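Long-range contacts in succinate dehydrogenase subunit B (Mycolicibacterium smegmatis MC2 51, PDB 6LUM), which probably passes electrons through its three iron-sulfur clusters from the dehydrogenase subunit toward the membrane subunits, as in related succinate dehydrogenases: residues M25-I30 and S45-C50; M87-V92 and L113-E118; P145-S150 and A202-F207; R158-T163 and D208-A213. All coordinates share one frame; numbering follows the deposited sequence.

Interaction 1 (M25-I30 and S45-C50); sequences MVTLKI and SFRVPC
R47 reaches back over M25 and T27, and its aliphatic part and its head meet different partners. CB leaves the sheet on the same face as the T27 side chain. CG, anti to the backbone N (chi1 171°), lies 3.5 Å from the methyl CE of M25. CD stays beside the same methyl group, and the M25 side chain, itself bent at chi2 and chi3, crosses the arginine stem at about a right angle. A bend at chi3 (-49°) turns NE out of the extended line. At the tip, T27 OG1 lies over one face of the guanidinium, 3.3 Å above its plane and displaced toward the rim, while NH2 comes to 3.0 Å from the carbonyl O of M25. Beneath these side chains runs a beta hairpin of the 2Fe-2S domain, made of strands 27-32 and 42-47, and part of the beta-grasp sheet expected of a plant-type ferredoxin fold. L28 and F46 form its antiparallel hydrogen-bonded pair, with L28 N to F46 O and F46 N to L28 O both at 2.9 Å. Toward M25 and P49, V48 N donates to V26 O, nearly straight at 167°. The face bearing L28 and F46 is apolar: L28 CD1 packs 4.1 Å from V48 CG2, and L28 and V48 both touch V63 of helix 56-67. Farther along, I30 CG1 meets the edge of the F46 ring near its plane, 3.7 Å from CE1.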
# COMPACT_ATOMS: atom_id res chain seq x y z
N MET J 25 -12.73 -48.38 -35.13
CA MET J 25 -12.90 -49.00 -33.82
C MET J 25 -11.69 -48.76 -32.93
O MET J 25 -11.19 -49.66 -32.25
CB MET J 25 -13.20 -50.49 -33.97
CG MET J 25 -14.37 -50.79 -34.90
SD MET J 25 -15.96 -50.21 -34.28
CE MET J 25 -16.01 -50.98 -32.67
N VAL J 26 -11.20 -47.52 -32.96
CA VAL J 26 -10.11 -47.10 -32.10
C VAL J 26 -10.44 -47.39 -30.64
O VAL J 26 -11.59 -47.34 -30.21
CB VAL J 26 -9.83 -45.61 -32.32
CG1 VAL J 26 -8.76 -45.09 -31.40
CG2 VAL J 26 -9.43 -45.37 -33.75
N THR J 27 -9.41 -47.71 -29.86
CA THR J 27 -9.54 -47.97 -28.44
C THR J 27 -9.01 -46.78 -27.66
O THR J 27 -7.96 -46.23 -28.00
CB THR J 27 -8.77 -49.23 -28.05
OG1 THR J 27 -9.43 -50.38 -28.58
CG2 THR J 27 -8.67 -49.36 -26.55
N LEU J 28 -9.74 -46.37 -26.63
CA LEU J 28 -9.31 -45.32 -25.72
C LEU J 28 -8.98 -45.94 -24.37
O LEU J 28 -9.58 -46.93 -23.97
CB LEU J 28 -10.38 -44.25 -25.53
CG LEU J 28 -11.09 -43.69 -26.76
CD1 LEU J 28 -12.24 -42.84 -26.30
CD2 LEU J 28 -10.15 -42.88 -27.60
N LYS J 29 -8.02 -45.35 -23.67
CA LYS J 29 -7.62 -45.80 -22.34
C LYS J 29 -7.75 -44.62 -21.40
O LYS J 29 -6.81 -43.85 -21.23
CB LYS J 29 -6.20 -46.34 -22.34
CG LYS J 29 -6.11 -47.83 -22.53
CD LYS J 29 -4.68 -48.29 -22.42
CE LYS J 29 -4.13 -48.01 -21.04
NZ LYS J 29 -2.72 -48.44 -20.92
N ILE J 30 -8.89 -44.48 -20.78
CA ILE J 30 -9.11 -43.36 -19.87
C ILE J 30 -8.49 -43.73 -18.54
O ILE J 30 -8.37 -44.91 -18.21
CB ILE J 30 -10.61 -43.06 -19.73
CG1 ILE J 30 -11.28 -42.98 -21.10
CG2 ILE J 30 -10.80 -41.73 -19.07
CD1 ILE J 30 -10.79 -41.88 -21.93
N SER J 45 -10.51 -49.26 -20.47
CA SER J 45 -10.38 -49.27 -21.92
C SER J 45 -11.74 -49.38 -22.57
O SER J 45 -12.52 -50.28 -22.23
CB SER J 45 -9.48 -50.42 -22.38
OG SER J 45 -9.43 -50.49 -23.79
N PHE J 46 -12.01 -48.48 -23.51
CA PHE J 46 -13.24 -48.44 -24.28
C PHE J 46 -12.94 -48.62 -25.76
O PHE J 46 -11.85 -48.29 -26.22
CB PHE J 46 -13.96 -47.12 -24.09
CG PHE J 46 -14.30 -46.80 -22.68
CD1 PHE J 46 -13.49 -45.98 -21.93
CD2 PHE J 46 -15.44 -47.31 -22.10
CE1 PHE J 46 -13.80 -45.69 -20.63
CE2 PHE J 46 -15.75 -47.01 -20.80
CZ PHE J 46 -14.93 -46.20 -20.07
N ARG J 47 -13.91 -49.12 -26.50
CA ARG J 47 -13.77 -49.30 -27.94
C ARG J 47 -14.85 -48.50 -28.65
O ARG J 47 -16.04 -48.81 -28.51
CB ARG J 47 -13.85 -50.77 -28.33
CG ARG J 47 -13.92 -50.99 -29.82
CD ARG J 47 -13.78 -52.45 -30.16
NE ARG J 47 -12.63 -53.03 -29.48
CZ ARG J 47 -11.40 -53.04 -29.98
NH1 ARG J 47 -10.41 -53.58 -29.29
NH2 ARG J 47 -11.17 -52.51 -31.17
N VAL J 48 -14.44 -47.50 -29.42
CA VAL J 48 -15.37 -46.58 -30.06
C VAL J 48 -15.04 -46.48 -31.54
O VAL J 48 -13.88 -46.66 -31.92
CB VAL J 48 -15.32 -45.20 -29.39
CG1 VAL J 48 -15.69 -45.32 -27.94
CG2 VAL J 48 -13.95 -44.62 -29.52
N PRO J 49 -16.00 -46.18 -32.40
CA PRO J 49 -15.68 -46.03 -33.82
C PRO J 49 -15.13 -44.64 -34.12
O PRO J 49 -15.53 -43.65 -33.51
CB PRO J 49 -17.04 -46.24 -34.51
CG PRO J 49 -18.00 -45.76 -33.52
CD PRO J 49 -17.45 -46.11 -32.17
N CYS J 50 -14.21 -44.59 -35.07
CA CYS J 50 -13.56 -43.35 -35.47
C CYS J 50 -13.84 -43.09 -36.94
O CYS J 50 -14.30 -43.96 -37.67
CB CYS J 50 -12.06 -43.42 -35.21
SG CYS J 50 -11.12 -41.96 -35.70

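Interaction 2 (M87-V92 and L113-E118); sequences MRINGV and LTITIE
E118 and R88 are brought face to face by two torsions: chi1 of E118 (52°) places CG between the backbone N and the carbonyl carbon, and a bend at chi3 of R88 (-62°) turns NE round toward the glutamate. The carboxylate and guanidinium planes end up 15° apart and stacked. E118 OE2 lies above one guanidinium face, toward its rim, and 3.7 Å from R88 NH1, a long salt bridge in which charge attraction acts without an N-H aimed at the oxygen. A directed bond of this arginine runs from NE to P119 O, which probably helps to fix the rotation of the head while the carboxylate lies over it, and T19 of subunit C packs on both residues. Below the stack the two residues form an antiparallel hydrogen-bonded pair: R88 N gives a 2.8 Å bond to E118 O, and E118 N returns a more bent one to R88 O. One step on, N90 N donates to T116 O in the carbonyl plane, after which N90 and G91, both with positive phi, turn the chain back toward V92; the backbone angles of G91 suit glycine. On the other face of the sheet I89 CG2 and I115 CG2 lie side by side at 3.8 Å, and M87 SD, whose side chain is about 8 Å from the 2Fe-2S cluster, touches I117 CG2 at 4.0 Å. T27 and K29 of strand 27-32 bond to the far edge of strand 114-118, and M87, I89 and I117 face helix 56-67, where L56 and L60 receive them.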
# COMPACT_ATOMS: atom_id res chain seq x y z
N MET J 87 -6.02 -31.81 -21.82
CA MET J 87 -5.82 -33.17 -21.35
C MET J 87 -4.41 -33.60 -21.71
O MET J 87 -3.73 -32.94 -22.49
CB MET J 87 -6.82 -34.14 -21.97
CG MET J 87 -8.17 -34.12 -21.35
SD MET J 87 -9.44 -34.64 -22.49
CE MET J 87 -10.87 -33.96 -21.68
N ARG J 88 -3.99 -34.71 -21.13
CA ARG J 88 -2.77 -35.40 -21.51
C ARG J 88 -3.16 -36.56 -22.41
O ARG J 88 -3.74 -37.54 -21.93
CB ARG J 88 -2.02 -35.91 -20.29
CG ARG J 88 -0.86 -35.11 -19.88
CD ARG J 88 -0.07 -35.88 -18.89
NE ARG J 88 -0.84 -36.15 -17.69
CZ ARG J 88 -0.44 -36.97 -16.73
NH1 ARG J 88 0.71 -37.60 -16.85
NH2 ARG J 88 -1.20 -37.17 -15.66
N ILE J 89 -2.84 -36.46 -23.68
CA ILE J 89 -3.21 -37.44 -24.68
C ILE J 89 -1.93 -37.98 -25.28
O ILE J 89 -1.27 -37.29 -26.05
CB ILE J 89 -4.10 -36.84 -25.76
CG1 ILE J 89 -5.36 -36.27 -25.13
CG2 ILE J 89 -4.44 -37.88 -26.80
CD1 ILE J 89 -5.88 -35.06 -25.81
N ASN J 90 -1.58 -39.22 -24.92
CA ASN J 90 -0.36 -39.87 -25.40
C ASN J 90 0.88 -39.13 -24.90
O ASN J 90 1.83 -38.90 -25.65
CB ASN J 90 -0.36 -39.99 -26.92
CG ASN J 90 -1.17 -41.14 -27.41
OD1 ASN J 90 -1.77 -41.08 -28.48
ND2 ASN J 90 -1.20 -42.21 -26.64
N GLY J 91 0.87 -38.77 -23.64
CA GLY J 91 1.99 -38.05 -23.05
C GLY J 91 1.91 -36.55 -23.01
O GLY J 91 2.09 -35.96 -21.96
N VAL J 92 1.61 -35.92 -24.14
CA VAL J 92 1.63 -34.47 -24.27
C VAL J 92 0.26 -33.88 -23.95
O VAL J 92 -0.76 -34.53 -24.11
CB VAL J 92 2.07 -34.08 -25.69
CG1 VAL J 92 3.47 -34.48 -25.92
CG2 VAL J 92 1.20 -34.78 -26.68
N LEU J 113 -5.06 -49.84 -32.79
CA LEU J 113 -4.71 -48.50 -32.36
C LEU J 113 -5.29 -48.23 -30.98
O LEU J 113 -6.42 -48.62 -30.67
CB LEU J 113 -5.23 -47.47 -33.36
CG LEU J 113 -5.05 -45.99 -33.03
CD1 LEU J 113 -3.64 -45.70 -32.55
CD2 LEU J 113 -5.39 -45.13 -34.24
N THR J 114 -4.50 -47.55 -30.14
CA THR J 114 -4.90 -47.23 -28.78
C THR J 114 -4.47 -45.81 -28.47
O THR J 114 -3.38 -45.39 -28.86
CB THR J 114 -4.28 -48.21 -27.78
OG1 THR J 114 -4.72 -49.54 -28.08
CG2 THR J 114 -4.67 -47.86 -26.35
N ILE J 115 -5.34 -45.07 -27.80
CA ILE J 115 -5.08 -43.69 -27.41
C ILE J 115 -5.19 -43.61 -25.90
O ILE J 115 -6.04 -44.26 -25.29
CB ILE J 115 -6.06 -42.72 -28.09
CG1 ILE J 115 -5.86 -42.79 -29.60
CG2 ILE J 115 -5.85 -41.31 -27.61
CD1 ILE J 115 -6.57 -41.75 -30.36
N THR J 116 -4.30 -42.83 -25.29
CA THR J 116 -4.17 -42.79 -23.84
C THR J 116 -4.51 -41.39 -23.37
O THR J 116 -3.82 -40.43 -23.72
CB THR J 116 -2.74 -43.16 -23.44
OG1 THR J 116 -2.45 -44.49 -23.89
CG2 THR J 116 -2.59 -43.10 -21.95
N ILE J 117 -5.56 -41.27 -22.57
CA ILE J 117 -6.09 -39.99 -22.13
C ILE J 117 -6.03 -39.95 -20.62
O ILE J 117 -6.31 -40.96 -19.96
CB ILE J 117 -7.52 -39.77 -22.64
CG1 ILE J 117 -7.60 -40.13 -24.11
CG2 ILE J 117 -7.93 -38.34 -22.49
CD1 ILE J 117 -8.97 -40.36 -24.59
N GLU J 118 -5.65 -38.81 -20.06
CA GLU J 118 -5.57 -38.67 -18.61
C GLU J 118 -5.45 -37.20 -18.28
O GLU J 118 -5.07 -36.40 -19.13
CB GLU J 118 -4.39 -39.47 -18.06
CG GLU J 118 -3.10 -39.17 -18.74
CD GLU J 118 -2.02 -40.13 -18.35
OE1 GLU J 118 -2.26 -40.96 -17.45
OE2 GLU J 118 -0.94 -40.09 -18.97

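Interaction 3 (P145-S150 and A202-F207); sequences PFLVTS and AHRFIF
F205 meets the backbone of P145, F146 and L147 with its ring, and this one side chain carries most of the helix's share of the contact. CB points to the loop, and CG is anti to the carbonyl carbon (chi1 -74°). The ring is held between two layers: R204 CD sits 3.9 Å above the centre of one face, and F146 N lies 3.7 Å above the opposite face, nearer the rim. CE2 and CZ lie against the carbonyl of P145, and CE2 is 4.0 Å from P145 CB. L147 brings up its CD1, 4.1 Å from F205 CD1, and the same methyl approaches the edge of the R204 guanidinium. No hydrogen bond spans the two segments, so packing alone joins them. Beyond L147 the fit slackens. The F146 side chain turns away to pack on K153 of subunit A, and V148, T149 and S150 leave the helix altogether, with V148 N bonded instead to D211 OD1. The head of R204 turns to subunit A, NH2 donating to G101 O, which keeps the arginine end anchored at the subunit boundary. A connecting loop thus lies against a helix of the 4Fe-4S dicluster domain, the ferredoxin-like, largely helical half of the iron-sulfur subunit, with the R204 side chain about 10 Å from the 4Fe-4S cluster.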
# COMPACT_ATOMS: atom_id res chain seq x y z
N PRO J 145 -2.96 -9.03 -12.92
CA PRO J 145 -3.17 -9.04 -14.37
C PRO J 145 -4.23 -8.05 -14.84
O PRO J 145 -5.09 -8.39 -15.64
CB PRO J 145 -3.60 -10.48 -14.64
CG PRO J 145 -4.36 -10.81 -13.43
CD PRO J 145 -3.71 -10.12 -12.28
N PHE J 146 -4.15 -6.82 -14.35
CA PHE J 146 -5.09 -5.78 -14.75
C PHE J 146 -4.34 -4.48 -14.92
O PHE J 146 -3.26 -4.28 -14.37
CB PHE J 146 -6.21 -5.62 -13.74
CG PHE J 146 -5.77 -5.71 -12.32
CD1 PHE J 146 -5.19 -4.63 -11.69
CD2 PHE J 146 -5.95 -6.87 -11.60
CE1 PHE J 146 -4.80 -4.71 -10.39
CE2 PHE J 146 -5.55 -6.95 -10.30
CZ PHE J 146 -4.98 -5.87 -9.70
N LEU J 147 -4.92 -3.58 -15.70
CA LEU J 147 -4.28 -2.31 -15.98
C LEU J 147 -4.41 -1.40 -14.76
O LEU J 147 -5.52 -1.04 -14.37
CB LEU J 147 -4.91 -1.65 -17.19
CG LEU J 147 -4.00 -0.78 -18.04
CD1 LEU J 147 -3.22 -1.65 -18.99
CD2 LEU J 147 -4.78 0.26 -18.78
N VAL J 148 -3.29 -1.04 -14.17
CA VAL J 148 -3.26 -0.08 -13.08
C VAL J 148 -2.92 1.28 -13.66
O VAL J 148 -1.96 1.41 -14.42
CB VAL J 148 -2.26 -0.49 -12.00
CG1 VAL J 148 -2.21 0.55 -10.91
CG2 VAL J 148 -2.63 -1.83 -11.42
N THR J 149 -3.71 2.30 -13.32
CA THR J 149 -3.60 3.62 -13.93
C THR J 149 -3.88 4.70 -12.89
O THR J 149 -3.96 4.44 -11.69
CB THR J 149 -4.54 3.74 -15.13
OG1 THR J 149 -5.85 3.30 -14.76
CG2 THR J 149 -4.01 2.94 -16.31
N SER J 150 -4.05 5.93 -13.38
CA SER J 150 -3.90 7.12 -12.55
C SER J 150 -5.05 7.31 -11.56
O SER J 150 -4.85 7.23 -10.34
CB SER J 150 -3.80 8.35 -13.45
OG SER J 150 -3.76 9.54 -12.68
N ALA J 202 1.66 -11.69 -17.40
CA ALA J 202 2.34 -10.54 -16.82
C ALA J 202 3.21 -9.81 -17.83
O ALA J 202 3.35 -8.60 -17.74
CB ALA J 202 3.20 -10.96 -15.64
N HIS J 203 3.83 -10.53 -18.76
CA HIS J 203 4.51 -9.90 -19.89
C HIS J 203 3.57 -8.98 -20.64
O HIS J 203 3.94 -7.87 -21.02
CB HIS J 203 5.06 -10.99 -20.80
CG HIS J 203 5.63 -10.51 -22.09
ND1 HIS J 203 4.85 -10.22 -23.19
CD2 HIS J 203 6.91 -10.33 -22.49
CE1 HIS J 203 5.62 -9.85 -24.19
NE2 HIS J 203 6.87 -9.91 -23.80
N ARG J 204 2.33 -9.43 -20.82
CA ARG J 204 1.33 -8.63 -21.53
C ARG J 204 1.18 -7.24 -20.91
O ARG J 204 0.97 -6.26 -21.63
CB ARG J 204 -0.01 -9.37 -21.52
CG ARG J 204 -1.08 -8.75 -22.39
CD ARG J 204 -1.87 -7.73 -21.61
NE ARG J 204 -2.87 -7.07 -22.42
CZ ARG J 204 -3.37 -5.88 -22.13
NH1 ARG J 204 -2.92 -5.22 -21.08
NH2 ARG J 204 -4.27 -5.32 -22.90
N PHE J 205 1.25 -7.14 -19.59
CA PHE J 205 1.03 -5.88 -18.89
C PHE J 205 2.31 -5.13 -18.59
O PHE J 205 2.28 -3.91 -18.42
CB PHE J 205 0.31 -6.12 -17.58
CG PHE J 205 -1.13 -6.45 -17.74
CD1 PHE J 205 -2.04 -5.47 -18.05
CD2 PHE J 205 -1.57 -7.73 -17.59
CE1 PHE J 205 -3.35 -5.77 -18.20
CE2 PHE J 205 -2.88 -8.04 -17.75
CZ PHE J 205 -3.77 -7.05 -18.05
N ILE J 206 3.43 -5.83 -18.49
CA ILE J 206 4.70 -5.16 -18.29
C ILE J 206 5.11 -4.42 -19.55
O ILE J 206 5.65 -3.32 -19.48
CB ILE J 206 5.77 -6.18 -17.84
CG1 ILE J 206 5.57 -6.53 -16.38
CG2 ILE J 206 7.14 -5.64 -18.07
CD1 ILE J 206 6.24 -7.78 -15.98
N PHE J 207 4.83 -4.99 -20.71
CA PHE J 207 5.21 -4.34 -21.96
C PHE J 207 4.06 -3.58 -22.59
O PHE J 207 4.00 -3.44 -23.81
CB PHE J 207 5.80 -5.37 -22.92
CG PHE J 207 7.16 -5.83 -22.51
CD1 PHE J 207 7.31 -6.76 -21.50
CD2 PHE J 207 8.28 -5.30 -23.08
CE1 PHE J 207 8.55 -7.16 -21.11
CE2 PHE J 207 9.52 -5.71 -22.69
CZ PHE J 207 9.65 -6.64 -21.70

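Interaction 4 (R158-T163 and D208-A213); sequences RIQSPT and DSRDEA
Q160 and R158 close on R210 from two directions, and the arginine stem is the first shell of the contact. R158 crosses it at about a right angle, with CD 3.9 Å from R210 CB and CG 4.1 Å from R210 CD. The end of Q160 meets the same stem, from CG to NE, and its amide plane stands only 12° from that of the R210 guanidinium. Against the neighbouring D208 the same amide is turned almost perpendicular, at 83°, with the carboxylate close to the end of the glutamine. Q160 gets there with CG anti to its backbone N (chi1 167°) and an extended chain beyond. R210 is presented by an inverse gamma turn of which it is the central residue, in the loop that links helix 196-206 to helix 214-221 of the 4Fe-4S dicluster domain. From just before the turn, D208 OD2 lies 3.7 Å from R210 NH1, a long, purely electrostatic pair, the oxygen lying well off the guanidinium plane. In the next shell Y168 touches both D208 and R210, while D211, which closes the turn, makes a salt bridge to R217. Subunit A borders the far side: its G101 O takes a weak hydrogen bond from R210 NH1, its K99 O another from R158 NH1, and its R106 packs on Q160.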
# COMPACT_ATOMS: atom_id res chain seq x y z
N ARG J 158 -7.21 7.10 -23.82
CA ARG J 158 -5.79 7.43 -23.76
C ARG J 158 -4.99 6.78 -24.88
O ARG J 158 -5.22 5.62 -25.25
CB ARG J 158 -5.24 6.99 -22.41
CG ARG J 158 -5.45 5.54 -22.09
CD ARG J 158 -4.77 5.18 -20.80
NE ARG J 158 -5.45 5.72 -19.63
CZ ARG J 158 -6.31 5.02 -18.90
NH1 ARG J 158 -6.57 3.77 -19.22
NH2 ARG J 158 -6.90 5.56 -17.85
N ILE J 159 -4.04 7.54 -25.41
CA ILE J 159 -3.41 7.28 -26.71
C ILE J 159 -2.31 6.24 -26.58
O ILE J 159 -1.70 6.07 -25.51
CB ILE J 159 -2.89 8.60 -27.30
CG1 ILE J 159 -4.00 9.65 -27.34
CG2 ILE J 159 -2.35 8.41 -28.70
CD1 ILE J 159 -3.91 10.67 -26.24
N GLN J 160 -2.04 5.54 -27.67
CA GLN J 160 -0.98 4.54 -27.75
C GLN J 160 -0.63 4.33 -29.21
O GLN J 160 -1.52 4.22 -30.05
CB GLN J 160 -1.42 3.23 -27.10
CG GLN J 160 -0.53 2.06 -27.37
CD GLN J 160 -0.75 0.96 -26.38
OE1 GLN J 160 -0.64 1.16 -25.18
NE2 GLN J 160 -1.08 -0.21 -26.88
N SER J 161 0.66 4.28 -29.51
CA SER J 161 1.12 4.21 -30.88
C SER J 161 0.88 2.82 -31.46
O SER J 161 0.84 1.83 -30.73
CB SER J 161 2.60 4.54 -30.94
OG SER J 161 2.84 5.82 -30.41
N PRO J 162 0.74 2.72 -32.78
CA PRO J 162 0.74 1.40 -33.42
C PRO J 162 2.08 0.69 -33.33
O PRO J 162 2.17 -0.46 -33.77
CB PRO J 162 0.38 1.72 -34.87
CG PRO J 162 0.71 3.13 -35.05
CD PRO J 162 0.44 3.79 -33.75
N THR J 163 3.11 1.35 -32.81
CA THR J 163 4.39 0.73 -32.53
C THR J 163 4.48 0.18 -31.12
O THR J 163 5.02 -0.91 -30.92
CB THR J 163 5.52 1.74 -32.74
OG1 THR J 163 5.46 2.26 -34.07
CG2 THR J 163 6.86 1.08 -32.53
N ASP J 208 3.15 -3.06 -21.77
CA ASP J 208 2.05 -2.22 -22.19
C ASP J 208 2.36 -0.78 -21.80
O ASP J 208 2.62 -0.50 -20.63
CB ASP J 208 0.74 -2.67 -21.55
CG ASP J 208 -0.47 -2.09 -22.22
OD1 ASP J 208 -0.31 -1.47 -23.28
OD2 ASP J 208 -1.59 -2.26 -21.70
N SER J 209 2.33 0.12 -22.78
CA SER J 209 2.73 1.50 -22.53
C SER J 209 1.83 2.18 -21.50
O SER J 209 2.32 2.90 -20.63
CB SER J 209 2.72 2.29 -23.83
OG SER J 209 3.40 1.59 -24.83
N ARG J 210 0.53 1.96 -21.60
CA ARG J 210 -0.41 2.66 -20.73
C ARG J 210 -0.61 1.94 -19.41
O ARG J 210 -1.73 1.68 -18.99
CB ARG J 210 -1.74 2.86 -21.44
CG ARG J 210 -2.10 1.79 -22.43
CD ARG J 210 -3.51 2.01 -22.91
NE ARG J 210 -3.91 1.10 -23.97
CZ ARG J 210 -4.47 -0.08 -23.76
NH1 ARG J 210 -4.70 -0.51 -22.53
NH2 ARG J 210 -4.80 -0.84 -24.79
N ASP J 211 0.48 1.62 -18.73
CA ASP J 211 0.43 0.94 -17.45
C ASP J 211 1.38 1.63 -16.47
O ASP J 211 2.43 2.14 -16.86
CB ASP J 211 0.80 -0.54 -17.59
CG ASP J 211 0.33 -1.37 -16.43
OD1 ASP J 211 -0.62 -0.96 -15.75
OD2 ASP J 211 0.93 -2.43 -16.18
N GLU J 212 0.99 1.65 -15.20
CA GLU J 212 1.75 2.33 -14.16
C GLU J 212 2.13 1.38 -13.03
O GLU J 212 2.27 1.81 -11.89
CB GLU J 212 0.97 3.51 -13.61
CG GLU J 212 0.31 4.36 -14.66
CD GLU J 212 -0.60 5.40 -14.07
OE1 GLU J 212 -0.58 5.57 -12.84
OE2 GLU J 212 -1.34 6.05 -14.84
N ALA J 213 2.27 0.10 -13.33
CA ALA J 213 2.75 -0.85 -12.33
C ALA J 213 3.71 -1.85 -12.95
O ALA J 213 3.85 -2.97 -12.44
CB ALA J 213 1.59 -1.57 -11.65

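In the fold
The four contacts form two pairs at opposite sides of the chain's centre, interaction 1 lying about 51 Å from interaction 4 between centres. Interactions 1 and 2 come first along the chain, in series, with centres about 11 Å apart. They share one sheet of the 2Fe-2S domain, where strands 27-32 and 114-118 are neighbours and I30 CD1 packs 3.6 Å from I117 CD1. Interactions 3 and 4, centres about 10 Å apart, alternate their segments along the chain and meet where V148 O approaches E212 N. One pair therefore belongs to the beta-rich half and the other to the helical half, with the clusters between them.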